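Local coordinates for protein SsfX3 (PDB 3SKV) that probably transfers a salicylyl group onto a tetracycline intermediate in the antibiotic pathway of a Streptomyces strain, as an acyltransferase of the GDSL/SGNH family, at residues Leu121-Asp126 / Arg131-Lys136; Leu96-Glu101 / Val155-Pro160; Val85-Arg90 / Ala168-Glu173; Ile195-Gly200 / Thr207-Ala212. The protein carries 1 engineered substitution. All blocks are in the same frame, centred on the assembly; numbering follows the deposited sequence.

Contact 1: residues Leu121-Asp126 / Arg131-Lys136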
loop_
_atom_site.group_PDB
_atom_site.type_symbol
_atom_site.label_atom_id
_atom_site.label_comp_id
_atom_site.label_asym_id
_atom_site.label_seq_id
_atom_site.Cartn_x
_atom_site.Cartn_y
_atom_site.Cartn_z
ATOM N N LEU A 121 -6.486 9.750 -9.408
ATOM C CA LEU A 121 -7.482 8.789 -8.996
ATOM C C LEU A 121 -7.672 7.940 -10.248
ATOM O O LEU A 121 -7.848 8.474 -11.349
ATOM C CB LEU A 121 -8.779 9.565 -8.621
ATOM C CG LEU A 121 -10.130 8.886 -8.200
ATOM C CD1 LEU A 121 -10.631 7.837 -9.151
ATOM C CD2 LEU A 121 -10.213 8.566 -6.750
ATOM N N ASP A 122 -7.588 6.618 -10.089
ATOM C CA ASP A 122 -7.789 5.712 -11.207
ATOM C C ASP A 122 -9.153 5.098 -11.140
ATOM O O ASP A 122 -9.628 4.754 -10.053
ATOM C CB ASP A 122 -6.721 4.617 -11.248
ATOM C CG ASP A 122 -5.389 5.059 -11.839
ATOM O OD1 ASP A 122 -5.319 6.195 -12.371
ATOM O OD2 ASP A 122 -4.414 4.265 -11.778
ATOM N N VAL A 123 -9.780 4.964 -12.315
ATOM C CA VAL A 123 -11.075 4.323 -12.486
ATOM C C VAL A 123 -10.810 3.072 -13.342
ATOM O O VAL A 123 -10.418 3.165 -14.517
ATOM C CB VAL A 123 -12.154 5.267 -13.106
ATOM C CG1 VAL A 123 -13.510 4.582 -13.169
ATOM C CG2 VAL A 123 -12.265 6.593 -12.337
ATOM N N LEU A 124 -10.985 1.899 -12.723
ATOM C CA LEU A 124 -10.843 0.625 -13.409
ATOM C C LEU A 124 -12.219 0.048 -13.649
ATOM O O LEU A 124 -13.095 0.160 -12.778
ATOM C CB LEU A 124 -9.981 -0.349 -12.610
ATOM C CG LEU A 124 -8.485 -0.331 -12.908
ATOM C CD1 LEU A 124 -7.840 0.954 -12.445
ATOM C CD2 LEU A 124 -7.819 -1.499 -12.270
ATOM N N VAL A 125 -12.434 -0.513 -14.841
ATOM C CA VAL A 125 -13.694 -1.136 -15.218
ATOM C C VAL A 125 -13.361 -2.576 -15.606
ATOM O O VAL A 125 -12.653 -2.797 -16.588
ATOM C CB VAL A 125 -14.419 -0.349 -16.345
ATOM C CG1 VAL A 125 -15.634 -1.123 -16.867
ATOM C CG2 VAL A 125 -14.831 1.037 -15.860
ATOM N N ASP A 126 -13.848 -3.543 -14.828
ATOM C CA ASP A 126 -13.551 -4.974 -15.010
ATOM C C ASP A 126 -12.024 -5.229 -15.112
ATOM O O ASP A 126 -11.559 -5.897 -16.026
ATOM C CB ASP A 126 -14.354 -5.606 -16.172
ATOM C CG ASP A 126 -15.879 -5.591 -16.021
ATOM O OD1 ASP A 126 -16.374 -5.640 -14.862
ATOM O OD2 ASP A 126 -16.577 -5.588 -17.064
ATOM N N ARG A 131 -10.067 5.408 -16.789
ATOM C CA ARG A 131 -9.817 6.847 -16.629
ATOM C C ARG A 131 -8.880 7.150 -15.496
ATOM O O ARG A 131 -9.063 6.652 -14.382
ATOM C CB ARG A 131 -11.155 7.607 -16.382
ATOM C CG ARG A 131 -11.139 9.134 -16.627
ATOM C CD ARG A 131 -11.292 9.498 -18.093
ATOM N NE ARG A 131 -12.163 8.539 -18.783
ATOM C CZ ARG A 131 -13.467 8.717 -18.973
ATOM N NH1 ARG A 131 -14.055 9.844 -18.587
ATOM N NH2 ARG A 131 -14.187 7.783 -19.578
ATOM N N THR A 132 -7.904 8.016 -15.766
ATOM C CA THR A 132 -7.024 8.576 -14.749
ATOM C C THR A 132 -7.587 9.988 -14.601
ATOM O O THR A 132 -7.752 10.675 -15.596
ATOM C CB THR A 132 -5.543 8.459 -15.130
ATOM O OG1 THR A 132 -5.220 7.086 -15.346
ATOM C CG2 THR A 132 -4.622 8.963 -14.033
ATOM N N VAL A 133 -7.995 10.362 -13.390
ATOM C CA VAL A 133 -8.645 11.640 -13.078
ATOM C C VAL A 133 -7.695 12.503 -12.254
ATOM O O VAL A 133 -7.140 12.027 -11.264
ATOM C CB VAL A 133 -9.994 11.393 -12.316
ATOM C CG1 VAL A 133 -10.799 12.675 -12.110
ATOM C CG2 VAL A 133 -10.851 10.350 -13.022
ATOM N N GLU A 134 -7.534 13.784 -12.644
ATOM C CA GLU A 134 -6.683 14.716 -11.897
ATOM C C GLU A 134 -7.542 15.347 -10.813
ATOM O O GLU A 134 -8.589 15.919 -11.125
ATOM C CB GLU A 134 -6.065 15.796 -12.806
ATOM C CG GLU A 134 -5.110 15.253 -13.856
ATOM C CD GLU A 134 -4.603 16.280 -14.848
ATOM O OE1 GLU A 134 -5.419 16.791 -15.650
ATOM O OE2 GLU A 134 -3.379 16.543 -14.849
ATOM N N LEU A 135 -7.126 15.224 -9.549
ATOM C CA LEU A 135 -7.888 15.746 -8.413
ATOM C C LEU A 135 -7.574 17.198 -8.028
ATOM O O LEU A 135 -6.425 17.642 -8.126
ATOM C CB LEU A 135 -7.669 14.853 -7.171
ATOM C CG LEU A 135 -8.105 13.390 -7.235
ATOM C CD1 LEU A 135 -7.676 12.684 -5.993
ATOM C CD2 LEU A 135 -9.601 13.252 -7.381
ATOM N N LYS A 136 -8.594 17.896 -7.501
ATOM C CA LYS A 136 -8.468 19.241 -6.952
ATOM C C LYS A 136 -8.109 19.082 -5.463
ATOM O O LYS A 136 -8.726 18.278 -4.766
ATOM C CB LYS A 136 -9.783 20.027 -7.130
ATOM C CG LYS A 136 -9.541 21.513 -7.265
ATOM C CD LYS A 136 -10.578 22.369 -6.548
ATOM C CE LYS A 136 -10.096 23.786 -6.284
ATOM N NZ LYS A 136 -8.947 23.851 -5.324
#
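Val123 lays its CG2 methyl over CG2 of Val133, 4.1 Å away. The two valines meet diagonally, because Val123 pairs with Arg131 and Val133 with Leu121. In both, CG2 stands beside the backbone N and CG1 is anti to it (chi1 -176° for Val123 and -173° for Val133), which sets these methyls facing one another. CB of Leu121 also receives CD2 of Leu135 at 4.0 Å. The face carrying Leu121, Val123, Arg131 and Val133 is packed further by Leu143 and Val145 of strand 141-145. Backbone bonds hold the two strands. Leu121 and Val133 exchange a pair, with Val133 N to Leu121 O at 2.8 Å. Val123 and Arg131 form the next pair, with Val123 N to Arg131 O at 2.8 Å. This is the antiparallel hairpin of strands 120-125 and 128-134 in the jelly-roll part of the protein. Asp122 and Thr132 lie on the other face, side by side and pointing the same way. Thr132 OG1 donates to Asp122 OD1 at 3.1 Å, from 46° out of the carboxylate plane. The second carboxylate oxygen, OD2, is bonded to the hydroxyls of Ser203 and Ser205, which belong to a loop of the GDSL-like part.

Contact 2: residues Leu96-Glu101 / Val155-Pro160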
loop_
_atom_site.group_PDB
_atom_site.type_symbol
_atom_site.label_atom_id
_atom_site.label_comp_id
_atom_site.label_asym_id
_atom_site.label_seq_id
_atom_site.Cartn_x
_atom_site.Cartn_y
_atom_site.Cartn_z
ATOM N N LEU A 96 -20.260 8.176 -13.514
ATOM C CA LEU A 96 -20.203 8.282 -12.070
ATOM C C LEU A 96 -19.680 9.607 -11.634
ATOM O O LEU A 96 -18.847 10.227 -12.309
ATOM C CB LEU A 96 -19.515 7.090 -11.343
ATOM C CG LEU A 96 -17.990 6.925 -11.320
ATOM C CD1 LEU A 96 -17.282 7.964 -10.419
ATOM C CD2 LEU A 96 -17.654 5.591 -10.747
ATOM N N ALA A 97 -20.128 10.025 -10.477
ATOM C CA ALA A 97 -19.679 11.288 -9.888
ATOM C C ALA A 97 -19.385 11.057 -8.426
ATOM O O ALA A 97 -20.095 10.298 -7.779
ATOM C CB ALA A 97 -20.732 12.374 -10.070
ATOM N N VAL A 98 -18.298 11.637 -7.927
ATOM C CA VAL A 98 -17.888 11.523 -6.528
ATOM C C VAL A 98 -17.624 12.920 -5.975
ATOM O O VAL A 98 -16.874 13.686 -6.577
ATOM C CB VAL A 98 -16.658 10.607 -6.306
ATOM C CG1 VAL A 98 -16.292 10.537 -4.820
ATOM C CG2 VAL A 98 -16.895 9.208 -6.851
ATOM N N ARG A 99 -18.266 13.250 -4.842
ATOM C CA ARG A 99 -18.060 14.480 -4.100
ATOM C C ARG A 99 -16.956 14.149 -3.073
ATOM O O ARG A 99 -17.113 13.254 -2.231
ATOM C CB ARG A 99 -19.348 14.972 -3.438
ATOM C CG ARG A 99 -19.155 16.345 -2.850
ATOM C CD ARG A 99 -20.454 16.916 -2.379
ATOM N NE ARG A 99 -20.203 18.024 -1.464
ATOM C CZ ARG A 99 -21.009 18.355 -0.470
ATOM N NH1 ARG A 99 -22.136 17.682 -0.268
ATOM N NH2 ARG A 99 -20.699 19.361 0.334
ATOM N N TYR A 100 -15.824 14.842 -3.193
ATOM C CA TYR A 100 -14.646 14.544 -2.406
ATOM C C TYR A 100 -13.908 15.770 -1.893
ATOM O O TYR A 100 -14.181 16.916 -2.271
ATOM C CB TYR A 100 -13.675 13.692 -3.281
ATOM C CG TYR A 100 -12.984 14.497 -4.368
ATOM C CD1 TYR A 100 -13.610 14.745 -5.583
ATOM C CD2 TYR A 100 -11.714 15.044 -4.165
ATOM C CE1 TYR A 100 -12.992 15.514 -6.573
ATOM C CE2 TYR A 100 -11.083 15.806 -5.152
ATOM C CZ TYR A 100 -11.729 16.043 -6.353
ATOM O OH TYR A 100 -11.112 16.797 -7.334
ATOM N N GLU A 101 -12.892 15.485 -1.081
ATOM C CA GLU A 101 -11.947 16.443 -0.531
ATOM C C GLU A 101 -10.642 15.670 -0.397
ATOM O O GLU A 101 -10.633 14.576 0.184
ATOM C CB GLU A 101 -12.420 17.000 0.814
ATOM C CG GLU A 101 -11.597 18.211 1.247
ATOM C CD GLU A 101 -11.764 18.696 2.675
ATOM O OE1 GLU A 101 -12.359 17.962 3.501
ATOM O OE2 GLU A 101 -11.272 19.811 2.970
ATOM N N VAL A 155 -16.761 -1.639 -10.983
ATOM C CA VAL A 155 -16.080 -0.352 -10.967
ATOM C C VAL A 155 -15.145 -0.272 -9.761
ATOM O O VAL A 155 -15.610 -0.432 -8.629
ATOM C CB VAL A 155 -17.068 0.828 -10.988
ATOM C CG1 VAL A 155 -16.305 2.161 -11.078
ATOM C CG2 VAL A 155 -18.053 0.692 -12.147
ATOM N N GLU A 156 -13.838 -0.041 -9.993
ATOM C CA GLU A 156 -12.875 0.109 -8.894
ATOM C C GLU A 156 -12.302 1.504 -8.990
ATOM O O GLU A 156 -11.767 1.897 -10.036
ATOM C CB GLU A 156 -11.718 -0.909 -8.927
ATOM C CG GLU A 156 -12.088 -2.369 -9.147
ATOM C CD GLU A 156 -10.945 -3.283 -9.574
ATOM O OE1 GLU A 156 -9.782 -3.010 -9.198
ATOM O OE2 GLU A 156 -11.219 -4.292 -10.265
ATOM N N LEU A 157 -12.438 2.256 -7.916
ATOM C CA LEU A 157 -11.887 3.605 -7.790
ATOM C C LEU A 157 -10.640 3.462 -6.908
ATOM O O LEU A 157 -10.772 3.166 -5.714
ATOM C CB LEU A 157 -12.920 4.531 -7.104
ATOM C CG LEU A 157 -13.801 5.426 -7.991
ATOM C CD1 LEU A 157 -14.328 4.695 -9.214
ATOM C CD2 LEU A 157 -14.947 5.961 -7.207
ATOM N N TRP A 158 -9.448 3.554 -7.517
ATOM C CA TRP A 158 -8.184 3.461 -6.799
ATOM C C TRP A 158 -7.832 4.846 -6.340
ATOM O O TRP A 158 -7.469 5.723 -7.134
ATOM C CB TRP A 158 -7.091 2.910 -7.698
ATOM C CG TRP A 158 -7.207 1.449 -7.905
ATOM C CD1 TRP A 158 -8.136 0.791 -8.659
ATOM C CD2 TRP A 158 -6.288 0.456 -7.436
ATOM N NE1 TRP A 158 -7.880 -0.567 -8.643
ATOM C CE2 TRP A 158 -6.754 -0.799 -7.900
ATOM C CE3 TRP A 158 -5.147 0.500 -6.619
ATOM C CZ2 TRP A 158 -6.109 -1.991 -7.593
ATOM C CZ3 TRP A 158 -4.547 -0.688 -6.268
ATOM C CH2 TRP A 158 -5.005 -1.915 -6.776
ATOM N N LEU A 159 -7.980 5.048 -5.057
ATOM C CA LEU A 159 -7.791 6.324 -4.372
ATOM C C LEU A 159 -6.335 6.813 -4.426
ATOM O O LEU A 159 -5.435 5.978 -4.561
ATOM C CB LEU A 159 -8.321 6.202 -2.920
ATOM C CG LEU A 159 -9.801 5.709 -2.729
ATOM C CD1 LEU A 159 -10.311 6.065 -1.328
ATOM C CD2 LEU A 159 -10.756 6.351 -3.759
ATOM N N PRO A 160 -6.098 8.152 -4.371
ATOM C CA PRO A 160 -4.723 8.674 -4.434
ATOM C C PRO A 160 -3.782 8.131 -3.362
ATOM O O PRO A 160 -4.184 7.867 -2.234
ATOM C CB PRO A 160 -4.920 10.196 -4.341
ATOM C CG PRO A 160 -6.238 10.354 -3.657
ATOM C CD PRO A 160 -7.067 9.265 -4.240
#
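This is an apolar contact between two sheets, in the buried core of the N-terminal part of the protein. Strand 96-103 belongs to one antiparallel sheet and strand 153-158 to another. The axes of the two short strand segments approach to 11.2 Å and cross at -35°, too far for backbone bonding, so side chains fill the gap. From its strand, Leu96 makes two of the three contacts. Its CD2 touches CG1 of Val155 at 3.7 Å and CD1 of Leu157 at 3.8 Å, tip to tip in both cases. CG of Leu96 sits between its own backbone N and carbonyl carbon (chi1 77°), and from there the branch extends across the gap. Two layers of antiparallel strands facing each other in this way make the sandwich of a jelly roll. Leu157 divides its fork between two neighbours on the opposing strand. CD1 goes to Leu96, while CD2 meets CG2 of Val98 at 3.8 Å. Leu143 of strand 141-145 packs beside Leu96 and Val98, and Leu87 and Leu89 of strand 86-91 flank Leu157 and Val155. Glu156 and Trp158 point to the opposite face of their sheet. There Trp158 NE1 donates to Glu156 OE1 at 3.1 Å, on the anti side of the carboxylate. The indole also has a cation-pi partner in Arg86.

Contact 3: residues Val85-Arg90 / Ala168-Glu173. Engineered in segment 85-90: His88 (natural residue Cys).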
loop_
_atom_site.group_PDB
_atom_site.type_symbol
_atom_site.label_atom_id
_atom_site.label_comp_id
_atom_site.label_asym_id
_atom_site.label_seq_id
_atom_site.Cartn_x
_atom_site.Cartn_y
_atom_site.Cartn_z
ATOM N N VAL A 85 -5.803 1.911 -1.315
ATOM C CA VAL A 85 -7.226 1.865 -0.965
ATOM C C VAL A 85 -8.061 1.971 -2.241
ATOM O O VAL A 85 -7.792 2.810 -3.118
ATOM C CB VAL A 85 -7.645 2.931 0.100
ATOM C CG1 VAL A 85 -9.163 2.879 0.388
ATOM C CG2 VAL A 85 -6.840 2.779 1.391
ATOM N N ARG A 86 -9.075 1.112 -2.350
ATOM C CA ARG A 86 -9.993 1.190 -3.477
ATOM C C ARG A 86 -11.444 1.040 -3.117
ATOM O O ARG A 86 -11.765 0.418 -2.113
ATOM C CB ARG A 86 -9.544 0.421 -4.736
ATOM C CG ARG A 86 -9.259 -0.996 -4.511
ATOM C CD ARG A 86 -7.798 -1.329 -4.425
ATOM N NE ARG A 86 -7.774 -2.766 -4.225
ATOM C CZ ARG A 86 -7.438 -3.366 -3.102
ATOM N NH1 ARG A 86 -6.876 -2.681 -2.121
ATOM N NH2 ARG A 86 -7.575 -4.676 -2.985
ATOM N N LEU A 87 -12.308 1.730 -3.853
ATOM C CA LEU A 87 -13.746 1.665 -3.676
ATOM C C LEU A 87 -14.324 0.787 -4.813
ATOM O O LEU A 87 -14.096 1.069 -5.984
ATOM C CB LEU A 87 -14.361 3.083 -3.650
ATOM C CG LEU A 87 -15.910 3.147 -3.624
ATOM C CD1 LEU A 87 -16.477 2.534 -2.331
ATOM C CD2 LEU A 87 -16.412 4.576 -3.788
ATOM N N HIS A 88 -15.013 -0.305 -4.453
ATOM C CA HIS A 88 -15.608 -1.217 -5.423
ATOM C C HIS A 88 -17.117 -1.121 -5.374
ATOM O O HIS A 88 -17.711 -1.000 -4.295
ATOM C CB HIS A 88 -15.239 -2.677 -5.117
ATOM C CG HIS A 88 -13.824 -3.070 -5.397
ATOM N ND1 HIS A 88 -13.513 -4.360 -5.731
ATOM C CD2 HIS A 88 -12.679 -2.355 -5.306
ATOM C CE1 HIS A 88 -12.193 -4.396 -5.875
ATOM N NE2 HIS A 88 -11.647 -3.216 -5.614
ATOM N N LEU A 89 -17.736 -1.210 -6.551
ATOM C CA LEU A 89 -19.188 -1.230 -6.732
ATOM C C LEU A 89 -19.505 -1.819 -8.087
ATOM O O LEU A 89 -18.746 -1.620 -9.030
ATOM C CB LEU A 89 -19.882 0.157 -6.561
ATOM C CG LEU A 89 -19.402 1.297 -7.454
ATOM C CD1 LEU A 89 -20.305 1.461 -8.628
ATOM C CD2 LEU A 89 -19.381 2.600 -6.702
ATOM N N ARG A 90 -20.616 -2.534 -8.180
ATOM C CA ARG A 90 -21.085 -3.044 -9.454
ATOM C C ARG A 90 -22.237 -2.136 -9.870
ATOM O O ARG A 90 -23.112 -1.823 -9.047
ATOM C CB ARG A 90 -21.528 -4.505 -9.358
ATOM C CG ARG A 90 -20.375 -5.467 -9.039
ATOM C CD ARG A 90 -20.795 -6.915 -9.306
ATOM N NE ARG A 90 -21.207 -7.093 -10.696
ATOM C CZ ARG A 90 -20.373 -7.326 -11.704
ATOM N NH1 ARG A 90 -19.075 -7.490 -11.475
ATOM N NH2 ARG A 90 -20.834 -7.428 -12.943
ATOM N N ALA A 168 -18.146 12.323 0.263
ATOM C CA ALA A 168 -19.427 12.744 0.827
ATOM C C ALA A 168 -20.601 12.113 0.054
ATOM O O ALA A 168 -21.666 11.898 0.628
ATOM C CB ALA A 168 -19.530 14.263 0.811
ATOM N N GLU A 169 -20.397 11.779 -1.234
ATOM C CA GLU A 169 -21.464 11.250 -2.089
ATOM C C GLU A 169 -20.932 10.584 -3.343
ATOM O O GLU A 169 -19.885 10.963 -3.864
ATOM C CB GLU A 169 -22.362 12.424 -2.525
ATOM C CG GLU A 169 -23.739 12.064 -3.071
ATOM C CD GLU A 169 -24.470 13.199 -3.766
ATOM O OE1 GLU A 169 -23.912 14.321 -3.869
ATOM O OE2 GLU A 169 -25.609 12.956 -4.226
ATOM N N VAL A 170 -21.680 9.600 -3.834
ATOM C CA VAL A 170 -21.458 8.925 -5.098
ATOM C C VAL A 170 -22.748 9.137 -5.885
ATOM O O VAL A 170 -23.849 8.999 -5.335
ATOM C CB VAL A 170 -21.061 7.437 -4.979
ATOM C CG1 VAL A 170 -20.934 6.786 -6.361
ATOM C CG2 VAL A 170 -19.745 7.287 -4.209
ATOM N N ARG A 171 -22.626 9.566 -7.130
ATOM C CA ARG A 171 -23.808 9.748 -7.954
ATOM C C ARG A 171 -23.708 8.890 -9.196
ATOM O O ARG A 171 -22.619 8.691 -9.734
ATOM C CB ARG A 171 -24.025 11.215 -8.311
ATOM C CG ARG A 171 -24.785 11.987 -7.252
ATOM C CD ARG A 171 -24.711 13.494 -7.465
ATOM N NE ARG A 171 -24.989 13.850 -8.856
ATOM C CZ ARG A 171 -24.141 14.504 -9.640
ATOM N NH1 ARG A 171 -22.984 14.935 -9.162
ATOM N NH2 ARG A 171 -24.464 14.771 -10.898
ATOM N N LEU A 172 -24.844 8.362 -9.630
ATOM C CA LEU A 172 -24.966 7.494 -10.803
ATOM C C LEU A 172 -26.207 7.915 -11.578
ATOM O O LEU A 172 -27.022 8.710 -11.065
ATOM C CB LEU A 172 -25.091 6.003 -10.391
ATOM C CG LEU A 172 -24.028 5.441 -9.438
ATOM C CD1 LEU A 172 -24.458 4.108 -8.865
ATOM C CD2 LEU A 172 -22.673 5.335 -10.115
ATOM N N GLU A 173 -26.359 7.366 -12.812
ATOM C CA GLU A 173 -27.493 7.624 -13.683
ATOM C C GLU A 173 -28.777 7.209 -12.958
ATOM O O GLU A 173 -28.758 6.253 -12.174
ATOM C CB GLU A 173 -27.321 6.840 -14.998
ATOM C CG GLU A 173 -28.362 7.135 -16.077
ATOM C CD GLU A 173 -28.061 8.343 -16.943
ATOM O OE1 GLU A 173 -28.182 9.489 -16.448
ATOM O OE2 GLU A 173 -27.701 8.141 -18.124
#
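Val170 points its CB from strand 164-172 toward strand 86-91, and its two methyls divide the contact between two leucines. CG2 approaches CD2 of Leu87 at 4.3 Å. CG1, anti to the backbone N (chi1 176°), reaches CD2 of Leu89 at 4.5 Å. CB itself stays behind the two methyls. Further along, Leu172 faces the same way, but its CD2 is still 4.8 Å from CD1 of Leu89. The strands lie in opposing sheets of the jelly-roll sandwich, and the alpha carbons of Leu89 and Val170 are 10.5 Å apart. Leu42, from a loop, packs on both Leu87 and Leu89. The engineered His88 points to the other face of its sheet, where its ND1 is hydrogen-bonded to Asp181. With only methyl groups meeting, and at rather long range, the contact has no directional bond. It probably rests on dispersion and on keeping these apolar groups from water.

Contact 4: residues Ile195-Gly200 / Thr207-Ala212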
loop_
_atom_site.group_PDB
_atom_site.type_symbol
_atom_site.label_atom_id
_atom_site.label_comp_id
_atom_site.label_asym_id
_atom_site.label_seq_id
_atom_site.Cartn_x
_atom_site.Cartn_y
_atom_site.Cartn_z
ATOM N N ILE A 195 10.454 3.832 1.688
ATOM C CA ILE A 195 9.905 4.794 0.723
ATOM C C ILE A 195 8.406 4.700 0.521
ATOM O O ILE A 195 7.823 3.627 0.653
ATOM C CB ILE A 195 10.635 4.771 -0.652
ATOM C CG1 ILE A 195 10.552 3.382 -1.331
ATOM C CG2 ILE A 195 12.069 5.346 -0.549
ATOM C CD1 ILE A 195 10.828 3.355 -2.820
ATOM N N CYS A 196 7.807 5.825 0.103
ATOM C CA CYS A 196 6.410 5.920 -0.273
ATOM C C CYS A 196 6.318 5.288 -1.645
ATOM O O CYS A 196 7.092 5.629 -2.552
ATOM C CB CYS A 196 5.961 7.376 -0.300
ATOM S SG CYS A 196 6.361 8.306 1.207
ATOM N N HIS A 197 5.401 4.336 -1.780
ATOM C CA HIS A 197 5.223 3.584 -3.014
ATOM C C HIS A 197 4.490 4.293 -4.123
ATOM O O HIS A 197 4.543 3.836 -5.264
ATOM C CB HIS A 197 4.611 2.217 -2.722
ATOM C CG HIS A 197 5.468 1.372 -1.828
ATOM N ND1 HIS A 197 6.839 1.251 -2.038
ATOM C CD2 HIS A 197 5.119 0.614 -0.769
ATOM C CE1 HIS A 197 7.265 0.419 -1.110
ATOM N NE2 HIS A 197 6.267 0.013 -0.319
ATOM N N GLY A 198 3.812 5.389 -3.806
ATOM C CA GLY A 198 3.073 6.141 -4.816
ATOM C C GLY A 198 3.991 6.936 -5.718
ATOM O O GLY A 198 3.626 7.251 -6.844
ATOM N N ARG A 199 5.206 7.235 -5.223
ATOM C CA ARG A 199 6.198 8.022 -5.916
ATOM C C ARG A 199 6.787 7.322 -7.159
ATOM O O ARG A 199 7.289 6.182 -7.077
ATOM C CB ARG A 199 7.278 8.502 -4.936
ATOM C CG ARG A 199 8.010 9.754 -5.425
ATOM C CD ARG A 199 7.354 11.038 -4.950
ATOM N NE ARG A 199 7.906 11.505 -3.676
ATOM C CZ ARG A 199 7.426 11.186 -2.474
ATOM N NH1 ARG A 199 6.380 10.377 -2.362
ATOM N NH2 ARG A 199 7.997 11.665 -1.377
ATOM N N GLY A 200 6.686 8.022 -8.294
ATOM C CA GLY A 200 7.186 7.551 -9.584
ATOM C C GLY A 200 6.211 6.657 -10.330
ATOM O O GLY A 200 6.401 6.397 -11.520
ATOM N N THR A 207 1.210 1.253 -9.170
ATOM C CA THR A 207 2.340 1.123 -8.242
ATOM C C THR A 207 2.776 -0.342 -8.366
ATOM O O THR A 207 1.995 -1.168 -8.861
ATOM C CB THR A 207 1.970 1.470 -6.779
ATOM O OG1 THR A 207 0.990 0.555 -6.305
ATOM C CG2 THR A 207 1.466 2.898 -6.606
ATOM N N TRP A 208 3.987 -0.689 -7.904
ATOM C CA TRP A 208 4.425 -2.075 -7.995
ATOM C C TRP A 208 3.441 -2.980 -7.245
ATOM O O TRP A 208 3.074 -4.030 -7.772
ATOM C CB TRP A 208 5.872 -2.236 -7.535
ATOM C CG TRP A 208 6.098 -2.107 -6.059
ATOM C CD1 TRP A 208 6.450 -0.985 -5.375
ATOM C CD2 TRP A 208 5.979 -3.154 -5.085
ATOM N NE1 TRP A 208 6.571 -1.270 -4.034
ATOM C CE2 TRP A 208 6.295 -2.597 -3.831
ATOM C CE3 TRP A 208 5.640 -4.517 -5.159
ATOM C CZ2 TRP A 208 6.311 -3.359 -2.660
ATOM C CZ3 TRP A 208 5.607 -5.261 -4.000
ATOM C CH2 TRP A 208 5.966 -4.695 -2.770
ATOM N N LEU A 209 2.970 -2.533 -6.054
ATOM C CA LEU A 209 2.002 -3.234 -5.206
ATOM C C LEU A 209 0.694 -3.489 -5.928
ATOM O O LEU A 209 0.206 -4.618 -5.930
ATOM C CB LEU A 209 1.721 -2.401 -3.946
ATOM C CG LEU A 209 2.635 -2.631 -2.757
ATOM C CD1 LEU A 209 2.350 -1.667 -1.684
ATOM C CD2 LEU A 209 2.484 -4.057 -2.196
ATOM N N ALA A 210 0.135 -2.447 -6.553
ATOM C CA ALA A 210 -1.111 -2.522 -7.304
ATOM C C ALA A 210 -0.974 -3.487 -8.486
ATOM O O ALA A 210 -1.813 -4.371 -8.640
ATOM C CB ALA A 210 -1.508 -1.133 -7.789
ATOM N N LEU A 211 0.118 -3.360 -9.276
ATOM C CA LEU A 211 0.415 -4.201 -10.435
ATOM C C LEU A 211 0.629 -5.649 -10.021
ATOM O O LEU A 211 0.153 -6.550 -10.714
ATOM C CB LEU A 211 1.687 -3.689 -11.132
ATOM C CG LEU A 211 1.613 -2.799 -12.380
ATOM C CD1 LEU A 211 0.146 -2.475 -12.882
ATOM C CD2 LEU A 211 2.534 -1.626 -12.252
ATOM N N ALA A 212 1.360 -5.881 -8.919
ATOM C CA ALA A 212 1.633 -7.230 -8.432
ATOM C C ALA A 212 0.325 -7.897 -7.972
ATOM O O ALA A 212 0.053 -9.003 -8.411
ATOM C CB ALA A 212 2.664 -7.203 -7.303
#
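His197 is the first residue of segment 195-200 to meet segment 207-212, and it does most of the touching. Both faces of its ring have a neighbour, each offset toward the rim. On one, the backbone O of Ile195 lies 3.6 Å above the plane. On the other, Trp208 presents the NE1 edge of its indole, with NE1 3.2 Å from His197 ND1. The pair is T-shaped, with the planes at 84° and the centroid of the five-membered indole ring 4.6 Å from that of the imidazole. CD1 of Leu209 adds a contact to His197 CD2 at 3.7 Å. The far nitrogen, NE2, has weak hydrogen bonds to Asp193 and Ser224. The backbone O of His197 then faces CG2 of Thr207 at 3.5 Å, and the same methyl rests near CA of Gly198. Thr207 is the N-cap of helix 208-216. Its OG1 lies between its backbone N and carbonyl carbon (chi1 63°), where it accepts from Ala210 N at 3.1 Å. At Arg199 the segment has moved away, but its O is bonded to NE2 of His364, whose ND1 is bonded to Trp208 N, so one imidazole bridges loop and helix. Segment 195-200 directly follows the Gly-Asp-Ser signature of GDSL/SGNH enzymes. The loop from that motif into helix 208-216 probably lies at the active site, as in other enzymes of the family.

Overall arrangement
Contacts 1, 2 and 3 form one cluster in the jelly roll. Contact 2 lies centrally, with its centre 7 Å from that of contact 1 and 6 Å from that of contact 3. Strand 153-158 lies between strands 86-91 and 120-125 in one sheet, while strands 96-103 and 164-172 are neighbours in the facing sheet. Tyr100 OH probably bonds Lys136 N at 2.8 Å, joining contacts 1 and 2. Contact 4 stands apart, beside the Gly-Asp-Ser motif and so probably at the active site. Its centre is 16 Å from that of contact 1 and 23 Å from that of contact 3. Trp158 CZ3 nonetheless packs on Ala210 CB, linking contacts 2 and 4.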